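Side-chain contacts in Cry23AA1 (Bacillus thuringiensis, PDB 4RHZ), which probably acts as the aerolysin-type, pore-forming member of a binary insecticidal toxin with Cry37Aa1, and binds a zinc ion: residues Glu16-Thr21 / Ala185-Ser190; Gln99-Gly104 / Ala116-Ser121; Val140-Pro143 / Tyr147-Ala150; Leu194-Pro199 / Leu203-Asp208. All blocks are in the same frame, centred on the assembly; numbering follows the deposited sequence.

An elongated beta toxin illustrates how one chain uses different kinds of packing along its length. Contacts 1 and 4 lie at the same end, their centres about 17 Å apart, and touch through Glu16 and Tyr197; strand 182-190 of contact 1 runs straight into helix 191-197 of contact 4. Contact 3 sits at the other end, about 82 Å from contact 1 between centres. Contact 2, near the middle, belongs to a separate smaller sheet. Along the chain, contact 1 encloses contacts 2 and 3, and contact 4 follows it. Long strands such as 146-179 thus join both ends into one body, with the hairpin of contact 2 lying on them.

Contact 1: Glu16-Thr21 / Ala185-Ser190; sequences EVYGAT and AAVYVS
Tyr18 lays its ring over the methyl of Ala185, closing the C-terminal end of helix 6-18 onto strand 182-190 at one tip of this aerolysin-family fold. The contact is a small helix-on-sheet packing in which one aromatic side chain meets two apolar residues on the same side of a strand. Ala185 CB stands 4.1 Å from Tyr18 CG, above the plane and displaced toward the rim of the ring. The opposite face is taken by the preceding residue of the helix, Val17, whose CG1 sits over the ring centre, so the tyrosine is clasped between a strand methyl and a helix methyl. Its first torsion explains the reach: with CG opposite the carbonyl carbon and beside the backbone N (chi1 -66°), the ring extends off the helix toward the strand.

Val187, two residues further along the strand, meets the far part of the ring from the opposite direction. Apart from the hydroxyl, which is met by a methyl group, the touching atoms are all carbon. Around it, Met14 of the same helix also touches both Ala185 and Val187, while Ala185 and Val187 are held by backbone bonds to Gly177 and Cys175 of strand 146-179. The helix therefore packs on the face of a strand that is already bonded into the large sheet. Beyond Tyr18 the chain leaves the helix at Gly19, which has positive phi (73°). At the outer end of the ring the two branches of Val187 divide the work: CG2 is 4.1 Å from Tyr18 CE2, and CG1 is 3.9 Å from Tyr18 OH.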
loop_
_atom_site.group_PDB
_atom_site.type_symbol
_atom_site.label_atom_id
_atom_site.label_comp_id
_atom_site.label_asym_id
_atom_site.label_seq_id
_atom_site.Cartn_x
_atom_site.Cartn_y
_atom_site.Cartn_z
ATOM N N GLU A 16 5.462 -43.293 19.000
ATOM C CA GLU A 16 5.580 -42.945 20.390
ATOM C C GLU A 16 4.649 -43.771 21.244
ATOM O O GLU A 16 5.023 -44.182 22.349
ATOM C CB GLU A 16 5.323 -41.447 20.649
ATOM C CG GLU A 16 6.549 -40.593 20.184
ATOM C CD GLU A 16 6.371 -39.099 20.438
ATOM O OE1 GLU A 16 5.237 -38.659 20.794
ATOM O OE2 GLU A 16 7.385 -38.376 20.321
ATOM N N VAL A 17 3.445 -44.012 20.740
ATOM C CA VAL A 17 2.433 -44.595 21.546
ATOM C C VAL A 17 2.581 -46.119 21.611
ATOM O O VAL A 17 2.393 -46.696 22.695
ATOM C CB VAL A 17 1.049 -44.209 21.057
ATOM C CG1 VAL A 17 -0.041 -45.148 21.674
ATOM C CG2 VAL A 17 0.771 -42.713 21.393
ATOM N N TYR A 18 2.942 -46.737 20.484
ATOM C CA TYR A 18 2.973 -48.190 20.352
ATOM C C TYR A 18 4.372 -48.749 20.312
ATOM O O TYR A 18 4.542 -49.969 20.329
ATOM C CB TYR A 18 2.186 -48.669 19.083
ATOM C CG TYR A 18 0.716 -48.356 19.234
ATOM C CD1 TYR A 18 -0.046 -49.015 20.176
ATOM C CD2 TYR A 18 0.119 -47.319 18.529
ATOM C CE1 TYR A 18 -1.368 -48.702 20.387
ATOM C CE2 TYR A 18 -1.206 -46.996 18.745
ATOM C CZ TYR A 18 -1.954 -47.716 19.669
ATOM O OH TYR A 18 -3.270 -47.406 19.925
ATOM N N GLY A 19 5.386 -47.898 20.200
ATOM C CA GLY A 19 6.766 -48.423 20.026
ATOM C C GLY A 19 6.987 -48.987 18.641
ATOM O O GLY A 19 7.994 -49.634 18.395
ATOM N N ALA A 20 6.080 -48.720 17.684
ATOM C CA ALA A 20 6.317 -49.158 16.289
ATOM C C ALA A 20 7.602 -48.541 15.782
ATOM O O ALA A 20 7.934 -47.469 16.199
ATOM C CB ALA A 20 5.128 -48.749 15.373
ATOM N N THR A 21 8.335 -49.220 14.899
ATOM C CA THR A 21 9.549 -48.668 14.320
ATOM C C THR A 21 9.359 -48.388 12.849
ATOM O O THR A 21 10.196 -47.762 12.241
ATOM C CB THR A 21 10.769 -49.647 14.416
ATOM O OG1 THR A 21 10.392 -50.966 13.977
ATOM C CG2 THR A 21 11.316 -49.676 15.850
ATOM N N ALA A 185 0.185 -53.312 15.497
ATOM C CA ALA A 185 -0.947 -52.347 15.707
ATOM C C ALA A 185 -1.695 -52.103 14.421
ATOM O O ALA A 185 -1.083 -51.948 13.366
ATOM C CB ALA A 185 -0.456 -51.021 16.312
ATOM N N ALA A 186 -3.005 -52.095 14.504
ATOM C CA ALA A 186 -3.832 -51.784 13.390
ATOM C C ALA A 186 -5.005 -51.023 13.917
ATOM O O ALA A 186 -6.034 -51.620 14.199
ATOM C CB ALA A 186 -4.287 -53.045 12.697
ATOM N N VAL A 187 -4.844 -49.687 14.040
ATOM C CA VAL A 187 -5.823 -48.824 14.712
ATOM C C VAL A 187 -6.284 -47.600 13.851
ATOM O O VAL A 187 -5.650 -47.222 12.862
ATOM C CB VAL A 187 -5.217 -48.305 16.017
ATOM C CG1 VAL A 187 -4.824 -49.493 17.025
ATOM C CG2 VAL A 187 -3.965 -47.517 15.711
ATOM N N TYR A 188 -7.403 -46.997 14.219
ATOM C CA TYR A 188 -7.866 -45.830 13.543
ATOM C C TYR A 188 -7.606 -44.650 14.440
ATOM O O TYR A 188 -7.912 -44.721 15.638
ATOM C CB TYR A 188 -9.363 -45.892 13.351
ATOM C CG TYR A 188 -9.796 -46.824 12.290
ATOM C CD1 TYR A 188 -9.996 -46.376 11.010
ATOM C CD2 TYR A 188 -10.070 -48.176 12.581
ATOM C CE1 TYR A 188 -10.438 -47.227 10.004
ATOM C CE2 TYR A 188 -10.539 -49.038 11.577
ATOM C CZ TYR A 188 -10.703 -48.572 10.286
ATOM O OH TYR A 188 -11.166 -49.423 9.275
ATOM N N VAL A 189 -7.085 -43.569 13.845
ATOM C CA VAL A 189 -6.730 -42.379 14.596
ATOM C C VAL A 189 -7.311 -41.178 13.875
ATOM O O VAL A 189 -7.094 -41.046 12.676
ATOM C CB VAL A 189 -5.217 -42.229 14.726
ATOM C CG1 VAL A 189 -4.894 -40.986 15.561
ATOM C CG2 VAL A 189 -4.593 -43.520 15.358
ATOM N N SER A 190 -8.168 -40.433 14.592
ATOM C CA SER A 190 -8.787 -39.167 14.186
ATOM C C SER A 190 -7.705 -38.125 14.022
ATOM O O SER A 190 -6.658 -38.208 14.644
ATOM C CB SER A 190 -9.558 -38.593 15.381
ATOM O OG SER A 190 -10.938 -38.833 15.309
#

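Contact 2: Gln99-Gly104 / Ala116-Ser121; sequences QSFKFG and AEYNYS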
loop_
_atom_site.group_PDB
_atom_site.type_symbol
_atom_site.label_atom_id
_atom_site.label_comp_id
_atom_site.label_asym_id
_atom_site.label_seq_id
_atom_site.Cartn_x
_atom_site.Cartn_y
_atom_site.Cartn_z
ATOM N N GLN A 99 -8.808 -16.964 -3.461
ATOM C CA GLN A 99 -9.520 -15.910 -2.769
ATOM C C GLN A 99 -9.354 -14.508 -3.387
ATOM O O GLN A 99 -8.268 -14.101 -3.798
ATOM C CB GLN A 99 -9.253 -15.910 -1.289
ATOM C CG GLN A 99 -10.505 -16.285 -0.547
ATOM C CD GLN A 99 -11.275 -15.087 -0.127
ATOM O OE1 GLN A 99 -10.687 -14.117 0.320
ATOM N NE2 GLN A 99 -12.582 -15.128 -0.255
ATOM N N SER A 100 -10.471 -13.812 -3.442
ATOM C CA SER A 100 -10.492 -12.439 -3.877
ATOM C C SER A 100 -10.604 -11.527 -2.673
ATOM O O SER A 100 -11.383 -11.777 -1.774
ATOM C CB SER A 100 -11.668 -12.240 -4.837
ATOM O OG SER A 100 -12.295 -11.028 -4.510
ATOM N N PHE A 101 -9.806 -10.472 -2.648
ATOM C CA PHE A 101 -9.861 -9.514 -1.562
ATOM C C PHE A 101 -10.190 -8.048 -2.054
ATOM O O PHE A 101 -9.677 -7.552 -3.083
ATOM C CB PHE A 101 -8.524 -9.448 -0.833
ATOM C CG PHE A 101 -7.913 -10.764 -0.455
ATOM C CD1 PHE A 101 -7.158 -11.486 -1.381
ATOM C CD2 PHE A 101 -7.986 -11.223 0.870
ATOM C CE1 PHE A 101 -6.547 -12.640 -1.039
ATOM C CE2 PHE A 101 -7.375 -12.385 1.228
ATOM C CZ PHE A 101 -6.651 -13.109 0.279
ATOM N N LYS A 102 -10.981 -7.349 -1.262
ATOM C CA LYS A 102 -11.320 -5.968 -1.528
ATOM C C LYS A 102 -10.673 -5.163 -0.435
ATOM O O LYS A 102 -11.094 -5.285 0.711
ATOM C CB LYS A 102 -12.828 -5.786 -1.462
ATOM C CG LYS A 102 -13.563 -6.606 -2.533
ATOM C CD LYS A 102 -13.735 -5.845 -3.916
ATOM C CE LYS A 102 -14.629 -6.593 -4.939
ATOM N NZ LYS A 102 -16.094 -6.456 -4.626
ATOM N N PHE A 103 -9.625 -4.399 -0.773
ATOM C CA PHE A 103 -8.984 -3.575 0.219
ATOM C C PHE A 103 -9.355 -2.087 0.048
ATOM O O PHE A 103 -9.472 -1.576 -1.073
ATOM C CB PHE A 103 -7.477 -3.742 0.182
ATOM C CG PHE A 103 -6.979 -5.130 0.523
ATOM C CD1 PHE A 103 -6.090 -5.783 -0.338
ATOM C CD2 PHE A 103 -7.346 -5.756 1.690
ATOM C CE1 PHE A 103 -5.579 -7.071 -0.040
ATOM C CE2 PHE A 103 -6.861 -7.061 2.006
ATOM C CZ PHE A 103 -5.965 -7.714 1.139
ATOM N N GLY A 104 -9.586 -1.410 1.168
ATOM C CA GLY A 104 -9.706 0.050 1.182
ATOM C C GLY A 104 -8.454 0.678 1.765
ATOM O O GLY A 104 -7.550 -0.023 2.238
ATOM N N ALA A 116 -5.788 -14.202 -5.043
ATOM C CA ALA A 116 -4.657 -15.110 -5.095
ATOM C C ALA A 116 -5.108 -16.551 -4.808
ATOM O O ALA A 116 -6.163 -16.781 -4.191
ATOM C CB ALA A 116 -3.544 -14.652 -4.151
ATOM N N GLU A 117 -4.321 -17.481 -5.340
ATOM C CA GLU A 117 -4.472 -18.879 -5.075
ATOM C C GLU A 117 -3.602 -19.374 -3.897
ATOM O O GLU A 117 -2.377 -19.348 -3.945
ATOM C CB GLU A 117 -4.226 -19.763 -6.315
ATOM C CG GLU A 117 -5.083 -21.056 -6.069
ATOM C CD GLU A 117 -5.365 -21.853 -7.268
ATOM O OE1 GLU A 117 -5.883 -22.975 -7.082
ATOM O OE2 GLU A 117 -5.074 -21.386 -8.384
ATOM N N TYR A 118 -4.271 -19.786 -2.843
ATOM C CA TYR A 118 -3.602 -20.445 -1.729
ATOM C C TYR A 118 -3.656 -21.988 -1.768
ATOM O O TYR A 118 -4.726 -22.581 -1.599
ATOM C CB TYR A 118 -4.132 -19.917 -0.434
ATOM C CG TYR A 118 -3.783 -18.458 -0.296
ATOM C CD1 TYR A 118 -2.565 -18.065 0.227
ATOM C CD2 TYR A 118 -4.667 -17.461 -0.752
ATOM C CE1 TYR A 118 -2.250 -16.724 0.355
ATOM C CE2 TYR A 118 -4.340 -16.113 -0.656
ATOM C CZ TYR A 118 -3.161 -15.750 -0.109
ATOM O OH TYR A 118 -2.877 -14.397 -0.022
ATOM N N ASN A 119 -2.497 -22.583 -2.023
ATOM C CA ASN A 119 -2.313 -24.015 -1.881
ATOM C C ASN A 119 -1.783 -24.350 -0.461
ATOM O O ASN A 119 -0.644 -24.015 -0.118
ATOM C CB ASN A 119 -1.375 -24.534 -2.955
ATOM C CG ASN A 119 -1.043 -26.096 -2.769
ATOM O OD1 ASN A 119 -1.347 -26.746 -1.718
ATOM N ND2 ASN A 119 -0.367 -26.650 -3.769
ATOM N N TYR A 120 -2.616 -24.991 0.348
ATOM C CA TYR A 120 -2.309 -25.176 1.794
ATOM C C TYR A 120 -1.089 -26.026 2.104
ATOM O O TYR A 120 -0.506 -25.898 3.175
ATOM C CB TYR A 120 -3.501 -25.722 2.563
ATOM C CG TYR A 120 -4.719 -24.823 2.670
ATOM C CD1 TYR A 120 -5.100 -23.967 1.636
ATOM C CD2 TYR A 120 -5.551 -24.913 3.780
ATOM C CE1 TYR A 120 -6.297 -23.174 1.743
ATOM C CE2 TYR A 120 -6.698 -24.133 3.896
ATOM C CZ TYR A 120 -7.058 -23.283 2.872
ATOM O OH TYR A 120 -8.201 -22.566 3.013
ATOM N N SER A 121 -0.649 -26.779 1.109
ATOM C CA SER A 121 0.374 -27.818 1.265
ATOM C C SER A 121 1.783 -27.392 0.918
ATOM O O SER A 121 2.728 -28.221 1.052
ATOM C CB SER A 121 -0.019 -29.056 0.419
ATOM O OG SER A 121 -1.372 -29.394 0.842
#
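Strands 96-105 and 111-119 run antiparallel with a marked twist, their short axes here at 132°, and Gln99 and Ala116 form a hydrogen-bonded pair between them. Both backbone bonds of this pair are short: Gln99 N gives to Ala116 O at 2.7 Å, and Ala116 N gives to Gln99 O at 2.8 Å.

Beside this pair, on the buried side of the hairpin, the rings of Phe101 and Tyr118 come together from opposite directions. Phe101 uses its outer rim, and CZ lies 3.9 Å from Tyr118 CE2, which is in the plane of the phenylalanine ring; seen from the tyrosine the approach is oblique. Both side chains carry CG beside the backbone N and opposite the carbonyl carbon (chi1 -48° for Phe101, -65° for Tyr118), which brings the two ring ends together diagonally across the strands. Phe103 continues the row, with one face of its ring resting on Phe101 CB. The tyrosine hydroxyl, inside this apolar setting, is satisfied by a hydrogen bond to the carbonyl of Phe218. Val163 of strand 146-179 touches both rings, so the pair is wedged against the long strands of the main sheet.

Ser100 and Glu117 point the other way, on the polar face. At the strand end Asn119 OD1 accepts from Ser121 N at 2.9 Å, closing an Asx turn where the chain leaves the strand. A hairpin with one apolar face laid on long strands and one polar face outward is consistent with the insertion hairpin of aerolysin-type toxins, which swings out and refolds into the wall of a membrane-spanning beta-barrel.

Contact 3: Val140-Pro143 / Tyr147-Ala150; sequences VTIP and YVEA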
loop_
_atom_site.group_PDB
_atom_site.type_symbol
_atom_site.label_atom_id
_atom_site.label_comp_id
_atom_site.label_asym_id
_atom_site.label_seq_id
_atom_site.Cartn_x
_atom_site.Cartn_y
_atom_site.Cartn_z
ATOM N N VAL A 140 -7.549 21.771 -22.432
ATOM C CA VAL A 140 -7.690 22.881 -21.517
ATOM C C VAL A 140 -7.857 24.193 -22.286
ATOM O O VAL A 140 -7.320 24.374 -23.385
ATOM C CB VAL A 140 -6.475 22.983 -20.530
ATOM C CG1 VAL A 140 -5.177 23.071 -21.281
ATOM C CG2 VAL A 140 -6.617 24.233 -19.649
ATOM N N THR A 141 -8.592 25.099 -21.669
ATOM C CA THR A 141 -8.725 26.446 -22.176
ATOM C C THR A 141 -7.754 27.340 -21.426
ATOM O O THR A 141 -7.868 27.490 -20.209
ATOM C CB THR A 141 -10.150 26.939 -21.956
ATOM O OG1 THR A 141 -11.033 26.116 -22.717
ATOM C CG2 THR A 141 -10.300 28.404 -22.412
ATOM N N ILE A 142 -6.811 27.904 -22.155
ATOM C CA ILE A 142 -5.851 28.815 -21.561
ATOM C C ILE A 142 -6.220 30.303 -21.782
ATOM O O ILE A 142 -6.083 30.798 -22.914
ATOM C CB ILE A 142 -4.467 28.596 -22.158
ATOM C CG1 ILE A 142 -4.132 27.092 -22.099
ATOM C CG2 ILE A 142 -3.460 29.458 -21.412
ATOM C CD1 ILE A 142 -2.955 26.739 -22.857
ATOM N N PRO A 143 -6.606 31.026 -20.713
ATOM C CA PRO A 143 -6.873 32.438 -20.926
ATOM C C PRO A 143 -5.698 33.177 -21.535
ATOM O O PRO A 143 -4.595 32.673 -21.581
ATOM C CB PRO A 143 -7.189 32.983 -19.517
ATOM C CG PRO A 143 -7.785 31.774 -18.795
ATOM C CD PRO A 143 -6.888 30.617 -19.331
ATOM N N TYR A 147 -0.052 31.228 -18.666
ATOM C CA TYR A 147 0.436 29.909 -18.960
ATOM C C TYR A 147 -0.198 28.889 -18.034
ATOM O O TYR A 147 -0.790 29.212 -16.978
ATOM C CB TYR A 147 1.921 29.874 -18.947
ATOM C CG TYR A 147 2.561 30.046 -17.596
ATOM C CD1 TYR A 147 2.987 28.918 -16.843
ATOM C CD2 TYR A 147 2.816 31.332 -17.087
ATOM C CE1 TYR A 147 3.626 29.056 -15.619
ATOM C CE2 TYR A 147 3.436 31.498 -15.878
ATOM C CZ TYR A 147 3.841 30.350 -15.141
ATOM O OH TYR A 147 4.458 30.567 -13.948
ATOM N N VAL A 148 -0.091 27.649 -18.466
ATOM C CA VAL A 148 -0.658 26.545 -17.770
ATOM C C VAL A 148 0.510 25.542 -17.545
ATOM O O VAL A 148 1.399 25.353 -18.422
ATOM C CB VAL A 148 -1.856 26.085 -18.598
ATOM C CG1 VAL A 148 -1.745 24.765 -19.126
ATOM C CG2 VAL A 148 -3.163 26.374 -17.906
ATOM N N GLU A 149 0.562 24.982 -16.346
ATOM C CA GLU A 149 1.423 23.822 -16.089
ATOM C C GLU A 149 0.479 22.660 -15.831
ATOM O O GLU A 149 -0.302 22.724 -14.843
ATOM C CB GLU A 149 2.304 24.045 -14.856
ATOM C CG GLU A 149 3.682 24.640 -15.186
ATOM C CD GLU A 149 4.411 25.274 -13.995
ATOM O OE1 GLU A 149 4.007 25.053 -12.839
ATOM O OE2 GLU A 149 5.385 26.030 -14.207
ATOM N N ALA A 150 0.507 21.653 -16.717
ATOM C CA ALA A 150 -0.339 20.481 -16.527
ATOM C C ALA A 150 0.641 19.389 -16.055
ATOM O O ALA A 150 1.581 18.992 -16.805
ATOM C CB ALA A 150 -1.096 20.054 -17.823
#
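Val148 packs into the angle between Val140 and Ile142, and this trio forms the better-packed, buried part of the contact. Val148 CB lies 4.3 Å from Ile142 CG1, while its CG1 branch turns to Val140 CG1 at 4.4 Å. The other branch is used as well, since Val148 CG2 comes within 4.4 Å of Val140 CG2. Ile142 presents the flank of its chain: CG1 is set beside the backbone N (chi1 -50°), and the extended second torsion carries CD1 on along the valine to 4.4 Å from Val148 CG1. All three CB atoms face across the contact, and the methyl and methylene groups meet at spacings a little wider than close contact.

The flanks are looser and more polar. Thr141, between the two buried residues, turns its side chain outward and is exposed, and Tyr147 likewise points away from the facing segment. Its ring makes a cation-pi contact with Arg58. Near the turn, Pro143 remains partly exposed, and the carbonyl of Ile142 accepts a hydrogen bond from the side chain of Asn61.

The backbones bond to other partners: Val140 and Ile142 to Ser69 and Val67, Val148 to Val59. The nearest CA atoms, Ile142 and Val148, are 6.8 Å apart, wider than bonded neighbours in a sheet. Two strands joined by residues 143-145, facing one another through side chains while each is hydrogen-bonded to different neighbours, make a beta-arch, which here links strand 126-142 to strand 146-179 at one tip of the elongated, mainly beta toxin.

Contact 4: Leu194-Pro199 / Leu203-Asp208; sequences LADYNP and LTNKGD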
loop_
_atom_site.group_PDB
_atom_site.type_symbol
_atom_site.label_atom_id
_atom_site.label_comp_id
_atom_site.label_asym_id
_atom_site.label_seq_id
_atom_site.Cartn_x
_atom_site.Cartn_y
_atom_site.Cartn_z
ATOM N N LEU A 194 -5.294 -36.572 17.073
ATOM C CA LEU A 194 -3.939 -36.036 16.863
ATOM C C LEU A 194 -3.843 -34.664 17.515
ATOM O O LEU A 194 -2.839 -34.333 18.104
ATOM C CB LEU A 194 -3.721 -35.876 15.391
ATOM C CG LEU A 194 -2.416 -36.247 14.730
ATOM C CD1 LEU A 194 -2.283 -35.313 13.572
ATOM C CD2 LEU A 194 -1.200 -36.236 15.615
ATOM N N ALA A 195 -4.908 -33.867 17.403
ATOM C CA ALA A 195 -4.909 -32.519 18.002
ATOM C C ALA A 195 -4.860 -32.614 19.549
ATOM O O ALA A 195 -4.098 -31.897 20.200
ATOM C CB ALA A 195 -6.134 -31.713 17.498
ATOM N N ASP A 196 -5.618 -33.536 20.140
ATOM C CA ASP A 196 -5.455 -33.813 21.567
ATOM C C ASP A 196 -4.060 -34.296 21.909
ATOM O O ASP A 196 -3.534 -33.986 22.984
ATOM C CB ASP A 196 -6.454 -34.869 22.043
ATOM C CG ASP A 196 -7.886 -34.406 21.930
ATOM O OD1 ASP A 196 -8.107 -33.183 22.022
ATOM O OD2 ASP A 196 -8.779 -35.262 21.727
ATOM N N TYR A 197 -3.435 -35.070 21.028
ATOM C CA TYR A 197 -2.114 -35.586 21.368
ATOM C C TYR A 197 -1.052 -34.509 21.313
ATOM O O TYR A 197 -0.092 -34.520 22.104
ATOM C CB TYR A 197 -1.739 -36.694 20.424
ATOM C CG TYR A 197 -0.455 -37.418 20.748
ATOM C CD1 TYR A 197 -0.413 -38.344 21.794
ATOM C CD2 TYR A 197 0.691 -37.246 19.979
ATOM C CE1 TYR A 197 0.744 -39.047 22.100
ATOM C CE2 TYR A 197 1.883 -37.960 20.261
ATOM C CZ TYR A 197 1.888 -38.865 21.333
ATOM O OH TYR A 197 3.007 -39.599 21.684
ATOM N N ASN A 198 -1.160 -33.613 20.331
ATOM C CA ASN A 198 -0.069 -32.643 20.090
ATOM C C ASN A 198 -0.666 -31.282 19.787
ATOM O O ASN A 198 -1.193 -31.074 18.694
ATOM C CB ASN A 198 0.794 -33.093 18.935
ATOM C CG ASN A 198 1.998 -32.208 18.740
ATOM O OD1 ASN A 198 2.012 -31.062 19.189
ATOM N ND2 ASN A 198 3.029 -32.742 18.093
ATOM N N PRO A 199 -0.622 -30.364 20.781
ATOM C CA PRO A 199 -1.332 -29.125 20.649
ATOM C C PRO A 199 -0.487 -28.106 19.833
ATOM O O PRO A 199 -0.957 -27.000 19.589
ATOM C CB PRO A 199 -1.507 -28.679 22.114
ATOM C CG PRO A 199 -0.138 -29.019 22.747
ATOM C CD PRO A 199 0.188 -30.401 22.038
ATOM N N LEU A 203 -3.620 -27.357 15.024
ATOM C CA LEU A 203 -4.908 -28.055 14.991
ATOM C C LEU A 203 -5.506 -28.076 16.371
ATOM O O LEU A 203 -4.783 -28.314 17.355
ATOM C CB LEU A 203 -4.722 -29.505 14.567
ATOM C CG LEU A 203 -4.143 -29.701 13.205
ATOM C CD1 LEU A 203 -3.360 -31.064 13.157
ATOM C CD2 LEU A 203 -5.305 -29.607 12.198
ATOM N N THR A 204 -6.823 -27.900 16.421
ATOM C CA THR A 204 -7.559 -27.947 17.665
ATOM C C THR A 204 -8.788 -28.863 17.500
ATOM O O THR A 204 -9.447 -28.876 16.453
ATOM C CB THR A 204 -8.063 -26.503 18.090
ATOM O OG1 THR A 204 -8.687 -25.907 16.967
ATOM C CG2 THR A 204 -6.929 -25.598 18.544
ATOM N N ASN A 205 -9.111 -29.595 18.556
ATOM C CA ASN A 205 -10.266 -30.509 18.602
ATOM C C ASN A 205 -11.466 -29.640 18.872
ATOM O O ASN A 205 -11.557 -29.028 19.918
ATOM C CB ASN A 205 -10.058 -31.461 19.789
ATOM C CG ASN A 205 -11.088 -32.572 19.870
ATOM O OD1 ASN A 205 -12.184 -32.533 19.235
ATOM N ND2 ASN A 205 -10.714 -33.626 20.651
ATOM N N LYS A 206 -12.394 -29.549 17.946
ATOM C CA LYS A 206 -13.499 -28.664 18.200
ATOM C C LYS A 206 -14.717 -29.459 18.677
ATOM O O LYS A 206 -15.816 -28.879 18.762
ATOM C CB LYS A 206 -13.842 -27.835 16.933
ATOM C CG LYS A 206 -12.924 -26.644 16.618
ATOM C CD LYS A 206 -13.176 -25.407 17.533
ATOM C CE LYS A 206 -12.104 -25.314 18.648
ATOM N NZ LYS A 206 -12.598 -24.899 20.034
ATOM N N GLY A 207 -14.560 -30.766 18.970
ATOM C CA GLY A 207 -15.716 -31.598 19.362
ATOM C C GLY A 207 -16.425 -32.215 18.154
ATOM O O GLY A 207 -16.176 -31.824 17.013
ATOM N N ASP A 208 -17.290 -33.196 18.399
ATOM C CA ASP A 208 -18.017 -33.893 17.331
ATOM C C ASP A 208 -17.057 -34.576 16.337
ATOM O O ASP A 208 -17.435 -34.968 15.241
ATOM C CB ASP A 208 -19.022 -32.964 16.626
ATOM C CG ASP A 208 -20.444 -33.014 17.272
ATOM O OD1 ASP A 208 -21.250 -33.923 16.909
ATOM O OD2 ASP A 208 -20.763 -32.146 18.132
HETATM O O HOH W 1 -2.479 -29.079 17.507
#
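Asp196 and Asn205 cross obliquely, their carboxylate and amide planes 39° apart, where helix 191-197 lies beside the short strand 203-205. The amide nitrogen reaches between the two carboxylate oxygens. Asn205 ND2 gives a nearly straight bond to Asp196 OD1 at 3.0 Å, on the syn side, 19° out of the carboxylate plane and almost in the plane of the Asn205 amide; its approach to Asp196 OD2 at 2.8 Å is strongly bent and weak. The asparagine gets there because CG lies opposite the backbone N (chi1 -173°), while Asp196 CG sits beside its N.

Deeper in, Ala195 turns its methyl toward the strand and rests on backbone as much as side chain, with Ala195 CB 3.7 Å from Leu203 O and 3.9 Å from Leu203 CB. Leu194 and Leu203 meet more loosely through their CD1 atoms at 4.4 Å, and Leu194 also touches Glu9 and Ile10 of helix 6-18.

The other end of the asparagine amide is occupied too: Asn205 OD1 accepts from Gly207 N at 3.0 Å, forming an Asx turn. Gripped at both nitrogen and oxygen, the amide has its rotation fixed, and its donated bond, with the weak second one, would probably favour the charged form of Asp196 at this solvent-exposed surface.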